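Local coordinates for uncharacterized protein PA2723 (Pseudomonas aeruginosa PAO1, PDB 6TCB) that is of unknown function but binds calcium, holding the ion between the two subunits of a dimer, at residues 49-53 with 67-71; 72-77 with 90-94; 7-11 with 36-41. Residues are numbered along the deposited sequence.

Interaction 1. Residues 49-53 with 67-71. With CA (calcium ion), chain C.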
loop_
_atom_site.group_PDB
_atom_site.type_symbol
_atom_site.label_atom_id
_atom_site.label_comp_id
_atom_site.label_asym_id
_atom_site.label_seq_id
_atom_site.Cartn_x
_atom_site.Cartn_y
_atom_site.Cartn_z
ATOM N N THR A 49 4.152 7.254 -0.835
ATOM C CA THR A 49 3.949 5.811 -0.871
ATOM C C THR A 49 2.516 5.501 -0.460
ATOM O O THR A 49 2.037 5.991 0.568
ATOM C CB THR A 49 4.910 5.129 0.108
ATOM O OG1 THR A 49 6.254 5.481 -0.234
ATOM C CG2 THR A 49 4.761 3.615 0.060
ATOM N N TYR A 50 1.842 4.668 -1.233
ATOM C CA TYR A 50 0.488 4.247 -0.918
ATOM C C TYR A 50 0.534 2.940 -0.153
ATOM O O TYR A 50 1.234 2.004 -0.562
ATOM C CB TYR A 50 -0.291 4.050 -2.205
ATOM C CG TYR A 50 -1.698 3.523 -2.093
ATOM C CD1 TYR A 50 -2.705 4.268 -1.495
ATOM C CD2 TYR A 50 -2.029 2.309 -2.664
ATOM C CE1 TYR A 50 -4.001 3.793 -1.446
ATOM C CE2 TYR A 50 -3.323 1.827 -2.620
ATOM C CZ TYR A 50 -4.307 2.595 -2.024
ATOM O OH TYR A 50 -5.606 2.129 -1.989
ATOM N N LEU A 51 -0.190 2.882 0.958
ATOM C CA LEU A 51 -0.344 1.654 1.715
ATOM C C LEU A 51 -1.829 1.377 1.921
ATOM O O LEU A 51 -2.635 2.300 2.082
ATOM C CB LEU A 51 0.283 1.739 3.116
ATOM C CG LEU A 51 1.763 2.109 3.245
ATOM C CD1 LEU A 51 2.120 2.238 4.739
ATOM C CD2 LEU A 51 2.628 1.094 2.566
ATOM N N VAL A 52 -2.196 0.107 1.941
ATOM C CA VAL A 52 -3.480 -0.300 2.491
ATOM C C VAL A 52 -3.180 -1.194 3.678
ATOM O O VAL A 52 -2.497 -2.218 3.534
ATOM C CB VAL A 52 -4.384 -0.999 1.469
ATOM C CG1 VAL A 52 -5.699 -1.410 2.145
ATOM C CG2 VAL A 52 -4.625 -0.094 0.294
ATOM N N LEU A 53 -3.662 -0.789 4.842
ATOM C CA LEU A 53 -3.358 -1.424 6.105
ATOM C C LEU A 53 -4.614 -2.041 6.706
ATOM O O LEU A 53 -5.735 -1.573 6.480
ATOM C CB LEU A 53 -2.771 -0.395 7.078
ATOM C CG LEU A 53 -1.420 0.159 6.646
ATOM C CD1 LEU A 53 -1.187 1.591 7.101
ATOM C CD2 LEU A 53 -0.310 -0.775 7.150
ATOM N N LEU A 67 7.327 4.227 7.672
ATOM C CA LEU A 67 6.211 3.380 7.263
ATOM C C LEU A 67 5.831 2.389 8.351
ATOM O O LEU A 67 4.647 2.064 8.514
ATOM C CB LEU A 67 6.549 2.635 5.975
ATOM C CG LEU A 67 6.791 3.494 4.744
ATOM C CD1 LEU A 67 7.091 2.614 3.523
ATOM C CD2 LEU A 67 5.627 4.383 4.431
ATOM N N ASP A 68 6.812 1.879 9.097
ATOM C CA ASP A 68 6.478 0.979 10.198
ATOM C C ASP A 68 5.637 1.694 11.249
ATOM O O ASP A 68 4.737 1.091 11.848
ATOM C CB ASP A 68 7.748 0.393 10.807
ATOM C CG ASP A 68 8.390 -0.675 9.921
ATOM O OD1 ASP A 68 7.686 -1.315 9.107
ATOM O OD2 ASP A 68 9.614 -0.894 10.056
ATOM N N ALA A 69 5.883 2.988 11.452
ATOM C CA ALA A 69 5.080 3.746 12.398
ATOM C C ALA A 69 3.657 3.928 11.887
ATOM O O ALA A 69 2.702 3.887 12.674
ATOM C CB ALA A 69 5.734 5.093 12.682
ATOM N N VAL A 70 3.490 4.101 10.571
ATOM C CA VAL A 70 2.147 4.174 9.996
ATOM C C VAL A 70 1.406 2.854 10.192
ATOM O O VAL A 70 0.224 2.840 10.546
ATOM C CB VAL A 70 2.208 4.604 8.519
ATOM C CG1 VAL A 70 0.840 4.606 7.886
ATOM C CG2 VAL A 70 2.793 6.000 8.421
ATOM N N ARG A 71 2.086 1.727 9.971
ATOM C CA ARG A 71 1.457 0.429 10.206
ATOM C C ARG A 71 1.075 0.256 11.670
ATOM O O ARG A 71 -0.023 -0.222 11.978
ATOM C CB ARG A 71 2.381 -0.697 9.731
ATOM C CG ARG A 71 1.827 -2.081 10.046
ATOM C CD ARG A 71 2.585 -3.212 9.356
ATOM N NE ARG A 71 4.017 -3.157 9.633
ATOM C CZ ARG A 71 4.930 -3.967 9.104
ATOM N NH1 ARG A 71 4.587 -4.926 8.253
ATOM N NH2 ARG A 71 6.201 -3.796 9.426
HETATM CA CA CA C . 11.524 0.176 9.676
HETATM O O HOH W 1 13.459 1.147 9.010
HETATM O O HOH W 2 12.451 -0.309 11.714
#

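Interaction 2. Residues 72-77 with 90-94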
loop_
_atom_site.group_PDB
_atom_site.type_symbol
_atom_site.label_atom_id
_atom_site.label_comp_id
_atom_site.label_asym_id
_atom_site.label_seq_id
_atom_site.Cartn_x
_atom_site.Cartn_y
_atom_site.Cartn_z
ATOM N N ALA A 72 1.952 0.646 12.593
ATOM C CA ALA A 72 1.584 0.570 14.003
ATOM C C ALA A 72 0.354 1.425 14.283
ATOM O O ALA A 72 -0.538 1.024 15.043
ATOM C CB ALA A 72 2.753 1.001 14.888
ATOM N N THR A 73 0.289 2.612 13.672
ATOM C CA THR A 73 -0.863 3.491 13.841
ATOM C C THR A 73 -2.137 2.811 13.349
ATOM O O THR A 73 -3.193 2.921 13.989
ATOM C CB THR A 73 -0.600 4.818 13.113
ATOM O OG1 THR A 73 0.600 5.439 13.624
ATOM C CG2 THR A 73 -1.753 5.805 13.287
ATOM N N ALA A 74 -2.056 2.082 12.229
ATOM C CA ALA A 74 -3.239 1.429 11.682
ATOM C C ALA A 74 -3.795 0.385 12.636
ATOM O O ALA A 74 -5.011 0.168 12.680
ATOM C CB ALA A 74 -2.896 0.782 10.342
ATOM N N ARG A 75 -2.925 -0.292 13.391
ATOM C CA ARG A 75 -3.403 -1.274 14.365
ATOM C C ARG A 75 -4.270 -0.602 15.421
ATOM O O ARG A 75 -5.341 -1.108 15.785
ATOM C CB ARG A 75 -2.213 -1.993 15.011
ATOM C CG ARG A 75 -1.361 -2.764 14.017
ATOM C CD ARG A 75 -0.251 -3.548 14.691
ATOM N NE ARG A 75 0.545 -4.287 13.715
ATOM C CZ ARG A 75 1.830 -4.062 13.446
ATOM N NH1 ARG A 75 2.510 -3.109 14.078
ATOM N NH2 ARG A 75 2.440 -4.814 12.538
ATOM N N ALA A 76 -3.838 0.554 15.905
ATOM C CA ALA A 76 -4.627 1.290 16.883
ATOM C C ALA A 76 -5.898 1.853 16.266
ATOM O O ALA A 76 -6.966 1.809 16.885
ATOM C CB ALA A 76 -3.787 2.427 17.470
ATOM N N ARG A 77 -5.797 2.411 15.059
ATOM C CA ARG A 77 -6.974 2.898 14.352
ATOM C C ARG A 77 -8.022 1.803 14.212
ATOM O O ARG A 77 -9.220 2.062 14.358
ATOM C CB ARG A 77 -6.545 3.405 12.971
ATOM C CG ARG A 77 -5.751 4.702 12.979
ATOM C CD ARG A 77 -5.134 5.001 11.638
ATOM N NE ARG A 77 -6.120 5.064 10.561
ATOM C CZ ARG A 77 -6.806 6.149 10.221
ATOM N NH1 ARG A 77 -6.646 7.282 10.887
ATOM N NH2 ARG A 77 -7.658 6.096 9.207
ATOM N N LEU A 90 -9.727 9.270 14.766
ATOM C CA LEU A 90 -8.728 8.216 14.834
ATOM C C LEU A 90 -7.328 8.809 14.767
ATOM O O LEU A 90 -7.123 9.863 14.158
ATOM C CB LEU A 90 -8.899 7.241 13.677
ATOM C CG LEU A 90 -10.249 6.540 13.601
ATOM C CD1 LEU A 90 -10.291 5.686 12.341
ATOM C CD2 LEU A 90 -10.548 5.690 14.819
ATOM N N PRO A 91 -6.352 8.143 15.376
ATOM C CA PRO A 91 -4.985 8.670 15.365
ATOM C C PRO A 91 -4.432 8.783 13.954
ATOM O O PRO A 91 -4.667 7.923 13.098
ATOM C CB PRO A 91 -4.190 7.643 16.181
ATOM C CG PRO A 91 -5.206 6.878 16.937
ATOM C CD PRO A 91 -6.483 6.918 16.182
ATOM N N VAL A 92 -3.688 9.854 13.735
ATOM C CA VAL A 92 -3.007 10.095 12.466
ATOM C C VAL A 92 -1.632 9.445 12.458
ATOM O O VAL A 92 -1.242 8.804 11.478
ATOM C CB VAL A 92 -2.929 11.609 12.191
ATOM C CG1 VAL A 92 -2.033 11.880 10.996
ATOM C CG2 VAL A 92 -4.321 12.173 11.955
ATOM N N LEU A 93 -0.880 9.582 13.545
ATOM C CA LEU A 93 0.445 8.975 13.649
ATOM C C LEU A 93 0.758 8.855 15.129
ATOM O O LEU A 93 0.805 9.874 15.823
ATOM C CB LEU A 93 1.478 9.842 12.945
ATOM C CG LEU A 93 2.880 9.254 12.805
ATOM C CD1 LEU A 93 2.853 8.032 11.912
ATOM C CD2 LEU A 93 3.844 10.310 12.271
ATOM N N LEU A 94 0.953 7.636 15.615
ATOM C CA LEU A 94 1.199 7.441 17.037
ATOM C C LEU A 94 2.451 8.165 17.513
ATOM O O LEU A 94 3.389 8.387 16.746
ATOM C CB LEU A 94 1.324 5.958 17.353
ATOM C CG LEU A 94 0.023 5.175 17.179
ATOM C CD1 LEU A 94 0.307 3.715 17.471
ATOM C CD2 LEU A 94 -1.093 5.701 18.066
ATOM O OXT LEU A 94 2.528 8.542 18.684
#

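Interaction 3. Residues 7-11 with 36-41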
loop_
_atom_site.group_PDB
_atom_site.type_symbol
_atom_site.label_atom_id
_atom_site.label_comp_id
_atom_site.label_asym_id
_atom_site.label_seq_id
_atom_site.Cartn_x
_atom_site.Cartn_y
_atom_site.Cartn_z
ATOM N N PHE A 7 -9.295 15.225 -7.344
ATOM C CA PHE A 7 -7.878 14.977 -7.108
ATOM C C PHE A 7 -7.145 16.259 -6.727
ATOM O O PHE A 7 -6.292 16.245 -5.832
ATOM C CB PHE A 7 -7.248 14.337 -8.343
ATOM C CG PHE A 7 -7.333 12.828 -8.374
ATOM C CD1 PHE A 7 -8.343 12.137 -7.728
ATOM C CD2 PHE A 7 -6.370 12.102 -9.036
ATOM C CE1 PHE A 7 -8.379 10.750 -7.767
ATOM C CE2 PHE A 7 -6.394 10.725 -9.063
ATOM C CZ PHE A 7 -7.403 10.048 -8.445
ATOM N N GLU A 8 -7.479 17.382 -7.359
ATOM C CA GLU A 8 -6.801 18.630 -7.021
ATOM C C GLU A 8 -7.063 19.036 -5.577
ATOM O O GLU A 8 -6.144 19.461 -4.862
ATOM C CB GLU A 8 -7.253 19.745 -7.967
ATOM C CG GLU A 8 -6.688 19.641 -9.378
ATOM C CD GLU A 8 -7.511 20.388 -10.420
ATOM O OE1 GLU A 8 -8.400 21.183 -10.042
ATOM O OE2 GLU A 8 -7.263 20.169 -11.625
ATOM N N GLU A 9 -8.311 18.941 -5.131
ATOM C CA GLU A 9 -8.616 19.379 -3.779
ATOM C C GLU A 9 -8.027 18.430 -2.747
ATOM O O GLU A 9 -7.536 18.870 -1.702
ATOM C CB GLU A 9 -10.118 19.538 -3.596
ATOM C CG GLU A 9 -10.722 20.611 -4.481
ATOM C CD GLU A 9 -10.240 22.024 -4.198
ATOM O OE1 GLU A 9 -9.487 22.253 -3.239
ATOM O OE2 GLU A 9 -10.656 22.917 -4.968
ATOM N N HIS A 10 -8.078 17.122 -3.003
ATOM C CA HIS A 10 -7.440 16.181 -2.083
ATOM C C HIS A 10 -5.926 16.315 -2.102
ATOM O O HIS A 10 -5.285 16.069 -1.078
ATOM C CB HIS A 10 -7.931 14.765 -2.351
ATOM C CG HIS A 10 -9.291 14.523 -1.785
ATOM N ND1 HIS A 10 -9.487 14.149 -0.478
ATOM C CD2 HIS A 10 -10.521 14.731 -2.309
ATOM C CE1 HIS A 10 -10.786 14.067 -0.236
ATOM N NE2 HIS A 10 -11.434 14.423 -1.328
ATOM N N LEU A 11 -5.346 16.766 -3.215
ATOM C CA LEU A 11 -3.920 17.082 -3.216
ATOM C C LEU A 11 -3.624 18.213 -2.240
ATOM O O LEU A 11 -2.605 18.192 -1.544
ATOM C CB LEU A 11 -3.463 17.465 -4.624
ATOM C CG LEU A 11 -2.099 18.150 -4.771
ATOM C CD1 LEU A 11 -0.971 17.225 -4.410
ATOM C CD2 LEU A 11 -1.922 18.698 -6.205
ATOM N N ALA A 36 -4.627 5.310 -8.040
ATOM C CA ALA A 36 -4.208 6.332 -8.985
ATOM C C ALA A 36 -3.912 7.645 -8.288
ATOM O O ALA A 36 -3.061 8.410 -8.753
ATOM C CB ALA A 36 -5.289 6.529 -10.044
ATOM N N PHE A 37 -4.589 7.928 -7.171
ATOM C CA PHE A 37 -4.276 9.156 -6.450
ATOM C C PHE A 37 -2.807 9.197 -6.044
ATOM O O PHE A 37 -2.214 10.277 -5.988
ATOM C CB PHE A 37 -5.201 9.347 -5.240
ATOM C CG PHE A 37 -5.033 10.681 -4.554
ATOM C CD1 PHE A 37 -5.352 11.850 -5.220
ATOM C CD2 PHE A 37 -4.573 10.756 -3.245
ATOM C CE1 PHE A 37 -5.202 13.077 -4.607
ATOM C CE2 PHE A 37 -4.419 11.982 -2.620
ATOM C CZ PHE A 37 -4.730 13.135 -3.299
ATOM N N ASN A 38 -2.195 8.041 -5.759
ATOM C CA ASN A 38 -0.775 8.070 -5.428
ATOM C C ASN A 38 0.067 8.495 -6.624
ATOM O O ASN A 38 1.058 9.223 -6.468
ATOM C CB ASN A 38 -0.303 6.734 -4.870
ATOM C CG ASN A 38 0.928 6.893 -4.029
ATOM O OD1 ASN A 38 0.897 7.565 -3.000
ATOM N ND2 ASN A 38 2.026 6.295 -4.461
ATOM N N ALA A 39 -0.324 8.074 -7.828
ATOM C CA ALA A 39 0.379 8.528 -9.025
ATOM C C ALA A 39 0.210 10.029 -9.218
ATOM O O ALA A 39 1.138 10.714 -9.665
ATOM C CB ALA A 39 -0.123 7.763 -10.251
ATOM N N TYR A 40 -0.976 10.553 -8.891
ATOM C CA TYR A 40 -1.244 11.979 -8.990
ATOM C C TYR A 40 -0.358 12.762 -8.035
ATOM O O TYR A 40 0.274 13.750 -8.420
ATOM C CB TYR A 40 -2.724 12.242 -8.672
ATOM C CG TYR A 40 -3.175 13.655 -8.963
ATOM C CD1 TYR A 40 -3.388 14.074 -10.265
ATOM C CD2 TYR A 40 -3.390 14.570 -7.940
ATOM C CE1 TYR A 40 -3.796 15.379 -10.553
ATOM C CE2 TYR A 40 -3.787 15.859 -8.216
ATOM C CZ TYR A 40 -3.997 16.256 -9.516
ATOM O OH TYR A 40 -4.404 17.543 -9.779
ATOM N N LEU A 41 -0.308 12.334 -6.771
ATOM C CA LEU A 41 0.562 12.993 -5.802
ATOM C C LEU A 41 2.002 13.042 -6.303
ATOM O O LEU A 41 2.639 14.100 -6.307
ATOM C CB LEU A 41 0.496 12.255 -4.465
ATOM C CG LEU A 41 -0.806 12.412 -3.678
ATOM C CD1 LEU A 41 -0.803 11.441 -2.522
ATOM C CD2 LEU A 41 -1.034 13.844 -3.196
HETATM O O HOH W 3 -6.380 17.550 -11.538
#

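Interaction 1. Residues 49-53 with 67-71
The first turn of helix 67-82 serves two purposes here: part of it packs on a strand of the same chain, while Asp68 reaches calcium. Asp68 OD2 lies 2.2 Å from the ion CA, whose shell also includes the oxygens of water 1 and water 2, each 2.3 Å from CA, and Asp66 OD1 and Asp68 OD2 of the second subunit. The site therefore bridges two chains. Asp68 OD1 is held by Arg71 NH2 at 2.9 Å, a salt bridge within the turn, and Arg71 NH2 also bonds to Cys65 O of the second subunit.

The packing side is apolar. Strand 49-53 and helix 67-71 run at 30°, their axes 10.2 Å apart. Strand alternation sends the CA-to-CB bonds of Thr49, Leu51 and Leu53 toward the helix, and Leu67 and Val70 answer from it. Leu51 CD1 sits 4.1 Å from both Leu67 CD2 and Val70 CG1. Leu53 CD1 comes to 3.7 Å from Val70 CG1, and Leu53 CD2 lies 3.7 Å from Arg71 CB. Beyond this contact, Tyr50, Leu51 and Val52 pair antiparallel with a strand of the second subunit, so the sheet continues across the dimer interface. With aliphatic contacts between the segments and charge directed to the metal and the neighbouring chain, the chemistry implies that the fold of each chain and the assembly of the dimer meet in this one helical turn.

Interaction 2. Residues 72-77 with 90-94
Two hydrogen bonds fasten the C-terminal tail to the helix, and in each a helix side chain meets a backbone group of the tail. Leu94 N donates to Thr73 OG1 at 3.0 Å with an N-H...O angle of 169°, while the same hydroxyl gives its proton to Ala69 O, one turn earlier in the helix. Arg77 NH1 donates to Pro91 O at 3.0 Å and 165°. The CA pairs Thr73 - Leu94 (5.5 Å) and Arg77 - Leu90 (5.6 Å) show the tail 90-94 folding back antiparallel along helix 67-82 to the chain end, an irregular C-terminal tail, turned at Val92 (phi/psi -88/-44), that packs back along the preceding helix. The guanidinium of Arg77 has further partners: Arg77 NE forms a salt bridge with Asp57, and the charge makes a cation-pi contact with Trp25. Leu90 CD1 lies over one guanidinium face, with Pro91 O near its plane. Val92 O, 3.5 Å from Thr73 CG2, receives its hydrogen bond from Trp25 NE1. Apolar contacts fill in around these bonds: Pro91 CD is 4.0 Å from Arg77 CG, and Leu94 CD2 is 4.3 Å from Ala76 CB. Inside the helix, Arg77 N bonds to Thr73 O at 2.9 Å.

Interaction 3. Residues 7-11 with 36-41
The Phe7 ring packs against both Phe37 and Tyr40 of helix 36-41, and rotamers set how the three rings meet. With chi1 at -88° and chi2 at 27°, Phe7 presents one ring face to Phe37, whose edge points at it (centroids of the Phe7 and Phe37 rings 5.1 Å apart, planes at 77°). The edge of Phe7 in turn points at the face of Tyr40 (ring centroids 5.2 Å apart, planes at 62°), and Phe7 CB makes a CH-pi contact, 3.8 Å from the Tyr40 ring centroid. Phe37 and Tyr40 both adopt the t rotamer about chi1; in Phe37, whose CA-to-CB bond points sideways, this brings the ring to helix 7-11, with Phe37 CZ 3.7 Å from His10 CB. Leu11, in the t,p conformation, places CD1 at 3.6 Å from Leu41 CD2 and CD2 at 3.9 Å from Tyr40 CE2. At the polar end, water 3 joins Glu8 OE2 (2.8 Å from its oxygen) to Tyr40 OH (2.6 Å from it). Axes 10.6 Å apart, crossing at -66°, leave room for these rings. Phe7, Phe37 and Tyr40 form an aromatic cluster between two steeply crossed helices, which Phe29 extends.

Overall arrangement
In interaction 1 all the touching residues are buried, whereas interactions 2 and 3 are partly buried and bury more area (411 and 409 Å² against 254 Å²). Interactions 1 and 2 share helix 67-82 and touch, Leu53 CB lying 3.5 Å from Ala74 CB. Interaction 3 lies across the chain's centre from both, its centre about 17 Å from that of interaction 1 and about 22 Å from that of interaction 2; its helix 33-43 precedes strand 48-53, and Asn38 packs on Tyr50. Chemistry changes with place: aliphatic packing beside a calcium site in interaction 1, side-chain to backbone hydrogen bonds at the chain end in interaction 2, and edge-to-face (T-shaped) aromatic packing with a bridging water in interaction 3.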